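Local coordinates for protein Nrps/pks (Streptomyces albus, PDB 4OPE) that serves as ketosynthase domain KS7 of OzmH in "AT-less" oxazolomycin polyketide biosynthesis, a domain type that extends acyl chains by decarboxylative Claisen condensation, at the interface of chains A and B. Residues are numbered along the deposited sequence; one frame, centred on the assembly and turned at random. Chains: chain A/B, Nrps/pks.

How a thiolase-fold dimer is built from one strand outward is shown by two patches whose C-alpha centres lie about 21 Å apart. Contact 1 straddles the two-fold axis, where both copies of strand 169-173 pair and the starts of helices 152-163 meet, and holds its own symmetry mate. Contact 2, further out and repeated with chains exchanged, sets charged groups of helices 178-192 and 284-298 in chain A against the loop after helix 178-192 in chain B. They share no residue, but strand 169-173 leads through a 3-10 turn, carrying the nucleophilic cysteine, into helix 178-192. The dimer probably steadies this catalytic segment from both ends.

Contact 1: the interface of chains A and B. Residues chain A 152-153, 171, 173; chain B 152-153, 171, 173.
The rings of A:Tyr152 and B:Tyr152 meet edge to face in this ketosynthase dimer, their planes 67° apart and their centroids separated by 4.9 Å. The two side chains run past each other in opposite directions, bringing A:Tyr152 CD2 to 3.4 Å from B:Tyr152 CD2. At the phenol ends a water lies in the plane of each ring: water 2 sits 2.5 Å from A:Tyr152 OH and water 1 is 2.9 Å from B:Tyr152 OH. Each water also joins an aspartate carboxylate and the opposite tyrosine's backbone N.

Beside the rings lies the family's two-fold strand pairing, in which A:Asp173 N donates to B:Ala171 O (2.9 Å) and B:Asp173 N to A:Ala171 O (3.0 Å), a pair of antiparallel bridges that continues the core sheet from one subunit into the other. With CG of A:Asp173 anti to its own amide nitrogen (chi1 -175°), the carboxylate swings toward the partner's helix. There OD2 accepts B:Ala153 N at 3.0 Å, the N-H arriving from above the carboxylate plane, 66° out of it. The acid thus caps the first turn of helix 152-163 in the other chain, where the helix dipole would probably favour its negative charge. Replacing A:Asp173 with alanine would probably leave B:Ala153 N without its acceptor and water 2 less firmly held beside A:Tyr152 OH.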
loop_
_atom_site.group_PDB
_atom_site.type_symbol
_atom_site.label_atom_id
_atom_site.label_comp_id
_atom_site.label_asym_id
_atom_site.label_seq_id
_atom_site.Cartn_x
_atom_site.Cartn_y
_atom_site.Cartn_z
ATOM N N TYR A 152 7.769 1.053 -5.071
ATOM C CA TYR A 152 6.334 0.921 -5.264
ATOM C C TYR A 152 5.693 2.300 -5.184
ATOM O O TYR A 152 4.927 2.657 -6.052
ATOM C CB TYR A 152 5.659 -0.016 -4.256
ATOM C CG TYR A 152 5.944 -1.503 -4.392
ATOM C CD1 TYR A 152 6.652 -2.027 -5.454
ATOM C CD2 TYR A 152 5.461 -2.401 -3.439
ATOM C CE1 TYR A 152 6.854 -3.393 -5.561
ATOM C CE2 TYR A 152 5.693 -3.773 -3.513
ATOM C CZ TYR A 152 6.386 -4.269 -4.567
ATOM O OH TYR A 152 6.624 -5.642 -4.647
ATOM N N ALA A 153 6.015 3.090 -4.171
ATOM C CA ALA A 153 5.510 4.459 -4.102
ATOM C C ALA A 153 5.789 5.224 -5.364
ATOM O O ALA A 153 4.967 6.044 -5.765
ATOM C CB ALA A 153 6.139 5.188 -2.968
ATOM N N ALA A 171 0.859 3.422 -2.939
ATOM C CA ALA A 171 1.024 2.119 -3.540
ATOM C C ALA A 171 0.844 1.093 -2.456
ATOM O O ALA A 171 1.133 1.347 -1.276
ATOM C CB ALA A 171 2.384 1.967 -4.181
ATOM N N ASP A 173 0.692 -3.350 -1.320
ATOM C CA ASP A 173 0.857 -4.766 -1.578
ATOM C C ASP A 173 -0.046 -5.539 -0.616
ATOM O O ASP A 173 0.116 -5.448 0.589
ATOM C CB ASP A 173 2.328 -5.133 -1.373
ATOM C CG ASP A 173 2.652 -6.580 -1.731
ATOM O OD1 ASP A 173 1.755 -7.276 -2.271
ATOM O OD2 ASP A 173 3.821 -7.008 -1.454
ATOM N N TYR B 152 6.520 -6.910 0.794
ATOM C CA TYR B 152 5.887 -5.982 1.728
ATOM C C TYR B 152 4.666 -6.591 2.382
ATOM O O TYR B 152 4.497 -6.539 3.630
ATOM C CB TYR B 152 5.490 -4.704 1.012
ATOM C CG TYR B 152 6.657 -3.879 0.547
ATOM C CD1 TYR B 152 7.951 -4.174 0.935
ATOM C CD2 TYR B 152 6.457 -2.734 -0.220
ATOM C CE1 TYR B 152 9.010 -3.387 0.543
ATOM C CE2 TYR B 152 7.512 -1.941 -0.620
ATOM C CZ TYR B 152 8.798 -2.274 -0.233
ATOM O OH TYR B 152 9.888 -1.515 -0.632
ATOM N N ALA B 153 3.820 -7.164 1.537
ATOM C CA ALA B 153 2.576 -7.746 2.006
ATOM C C ALA B 153 2.878 -8.793 3.077
ATOM O O ALA B 153 2.142 -8.932 4.037
ATOM C CB ALA B 153 1.801 -8.361 0.841
ATOM N N ALA B 171 0.002 -3.713 3.417
ATOM C CA ALA B 171 1.288 -3.076 3.429
ATOM C C ALA B 171 1.239 -1.943 2.425
ATOM O O ALA B 171 0.754 -2.176 1.320
ATOM C CB ALA B 171 2.370 -4.059 3.047
ATOM N N ASP B 173 3.418 1.670 0.640
ATOM C CA ASP B 173 4.629 2.485 0.488
ATOM C C ASP B 173 4.206 3.875 0.043
ATOM O O ASP B 173 3.648 4.042 -1.016
ATOM C CB ASP B 173 5.569 1.831 -0.539
ATOM C CG ASP B 173 6.811 2.634 -0.817
ATOM O OD1 ASP B 173 7.109 3.580 -0.069
ATOM O OD2 ASP B 173 7.500 2.312 -1.799
HETATM O O HOH W 1 8.918 0.484 -2.500
HETATM O O HOH W 2 6.211 -6.806 -2.473
#

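Contact 2: the interface of chains A and B. Residues chain A 184, 188, 293, 297; chain B 192-194.
Salt bridges dominate where A:Arg188 and A:Arg297 converge on B:Asp194 in this peripheral part of the ketosynthase dimer. A:Arg188 NH2 stands 2.8 Å from B:Asp194 OD1; the guanidinium and carboxylate planes are nearly parallel (22°) but offset, with the oxygen off one guanidinium face. The N-H therefore misses the oxygen, and the attraction is one of charge and not a hydrogen bond. Bends at chi2 (-84°) and chi3 turn the same arginine along B:Asp192, where NE is 3.4 Å from OD2. A:Arg297 arrives differently, on an extended chain that crosses B:Asp194 at about a right angle, with the flat groups turned 67° against each other. Its NH2 also bridges to A:Glu293 OE2 (3.1 Å) on the same helix, 284-298, a second-shell acid that probably helps hold the guanidinium toward the partner.

Hydrogen bonding is looser. A:Arg297 NH2 reaches B:Asp194 OD1 weakly at 3.3 Å, and a water adds a second, indirect route: water 3, in the guanidinium plane, is 3.0 Å from A:Arg297 NH1 and 2.6 Å from B:Asp194 OD1. The other carboxylate oxygen, OD2, accepts a weak bond from A:His184 NE2, the aspartate lying at the edge of the imidazole, in its plane.

Within chain A the flat groups meet edge to face. A:His184 CE1, on the imidazole rim, sits 3.7 Å above one guanidinium face of A:Arg188, while the NH2 edge of A:Arg188 lies over a face of A:Arg297 whose opposite face carries A:Glu293 CG. The carboxylate of B:Asp194, beside both guanidinium groups, probably offsets their like charges.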
loop_
_atom_site.group_PDB
_atom_site.type_symbol
_atom_site.label_atom_id
_atom_site.label_comp_id
_atom_site.label_asym_id
_atom_site.label_seq_id
_atom_site.Cartn_x
_atom_site.Cartn_y
_atom_site.Cartn_z
ATOM N N HIS A 184 -10.818 -0.673 -3.113
ATOM C CA HIS A 184 -11.485 -0.472 -1.854
ATOM C C HIS A 184 -11.029 0.785 -1.163
ATOM O O HIS A 184 -11.844 1.532 -0.682
ATOM C CB HIS A 184 -11.291 -1.678 -0.978
ATOM C CG HIS A 184 -11.690 -1.484 0.438
ATOM N ND1 HIS A 184 -12.977 -1.679 0.871
ATOM C CD2 HIS A 184 -10.963 -1.166 1.533
ATOM C CE1 HIS A 184 -13.029 -1.489 2.178
ATOM N NE2 HIS A 184 -11.819 -1.177 2.605
ATOM N N ARG A 188 -13.215 4.379 -0.421
ATOM C CA ARG A 188 -13.429 4.977 0.885
ATOM C C ARG A 188 -12.789 6.343 0.965
ATOM O O ARG A 188 -13.257 7.185 1.691
ATOM C CB ARG A 188 -12.952 4.078 2.012
ATOM C CG ARG A 188 -13.754 2.768 2.114
ATOM C CD ARG A 188 -15.061 2.896 2.910
ATOM N NE ARG A 188 -15.164 1.877 3.967
ATOM C CZ ARG A 188 -15.765 0.689 3.850
ATOM N NH1 ARG A 188 -16.330 0.278 2.708
ATOM N NH2 ARG A 188 -15.784 -0.122 4.894
ATOM N N GLU A 293 -20.503 -10.030 4.129
ATOM C CA GLU A 293 -20.472 -8.620 4.450
ATOM C C GLU A 293 -20.650 -7.778 3.193
ATOM O O GLU A 293 -21.487 -6.888 3.138
ATOM C CB GLU A 293 -19.141 -8.310 5.075
ATOM C CG GLU A 293 -19.126 -7.217 6.121
ATOM C CD GLU A 293 -17.797 -7.230 6.861
ATOM O OE1 GLU A 293 -17.456 -8.326 7.373
ATOM O OE2 GLU A 293 -17.083 -6.183 6.881
ATOM N N ARG A 297 -23.492 -4.932 2.679
ATOM C CA ARG A 297 -23.258 -3.525 2.356
ATOM C C ARG A 297 -23.890 -3.125 1.025
ATOM O O ARG A 297 -24.309 -2.001 0.866
ATOM C CB ARG A 297 -21.789 -3.237 2.310
ATOM C CG ARG A 297 -21.140 -3.192 3.676
ATOM C CD ARG A 297 -19.653 -3.352 3.488
ATOM N NE ARG A 297 -18.903 -3.256 4.722
ATOM C CZ ARG A 297 -17.581 -3.389 4.793
ATOM N NH1 ARG A 297 -16.868 -3.638 3.684
ATOM N NH2 ARG A 297 -16.965 -3.266 5.974
ATOM N N ASP B 192 -15.000 3.365 9.441
ATOM C CA ASP B 192 -15.857 2.742 8.432
ATOM C C ASP B 192 -16.341 1.322 8.752
ATOM O O ASP B 192 -17.112 0.744 7.969
ATOM C CB ASP B 192 -15.107 2.644 7.113
ATOM C CG ASP B 192 -15.127 3.906 6.325
ATOM O OD1 ASP B 192 -16.235 4.403 6.028
ATOM O OD2 ASP B 192 -14.024 4.371 5.951
ATOM N N GLY B 193 -15.858 0.718 9.834
ATOM C CA GLY B 193 -16.287 -0.629 10.184
ATOM C C GLY B 193 -15.552 -1.791 9.514
ATOM O O GLY B 193 -16.073 -2.922 9.510
ATOM N N ASP B 194 -14.357 -1.561 8.958
ATOM C CA ASP B 194 -13.573 -2.688 8.413
ATOM C C ASP B 194 -13.004 -3.492 9.582
ATOM O O ASP B 194 -12.771 -4.694 9.483
ATOM C CB ASP B 194 -12.424 -2.230 7.475
ATOM C CG ASP B 194 -12.917 -1.561 6.227
ATOM O OD1 ASP B 194 -13.870 -2.050 5.632
ATOM O OD2 ASP B 194 -12.367 -0.528 5.828
HETATM O O HOH W 3 -14.082 -4.429 4.628
#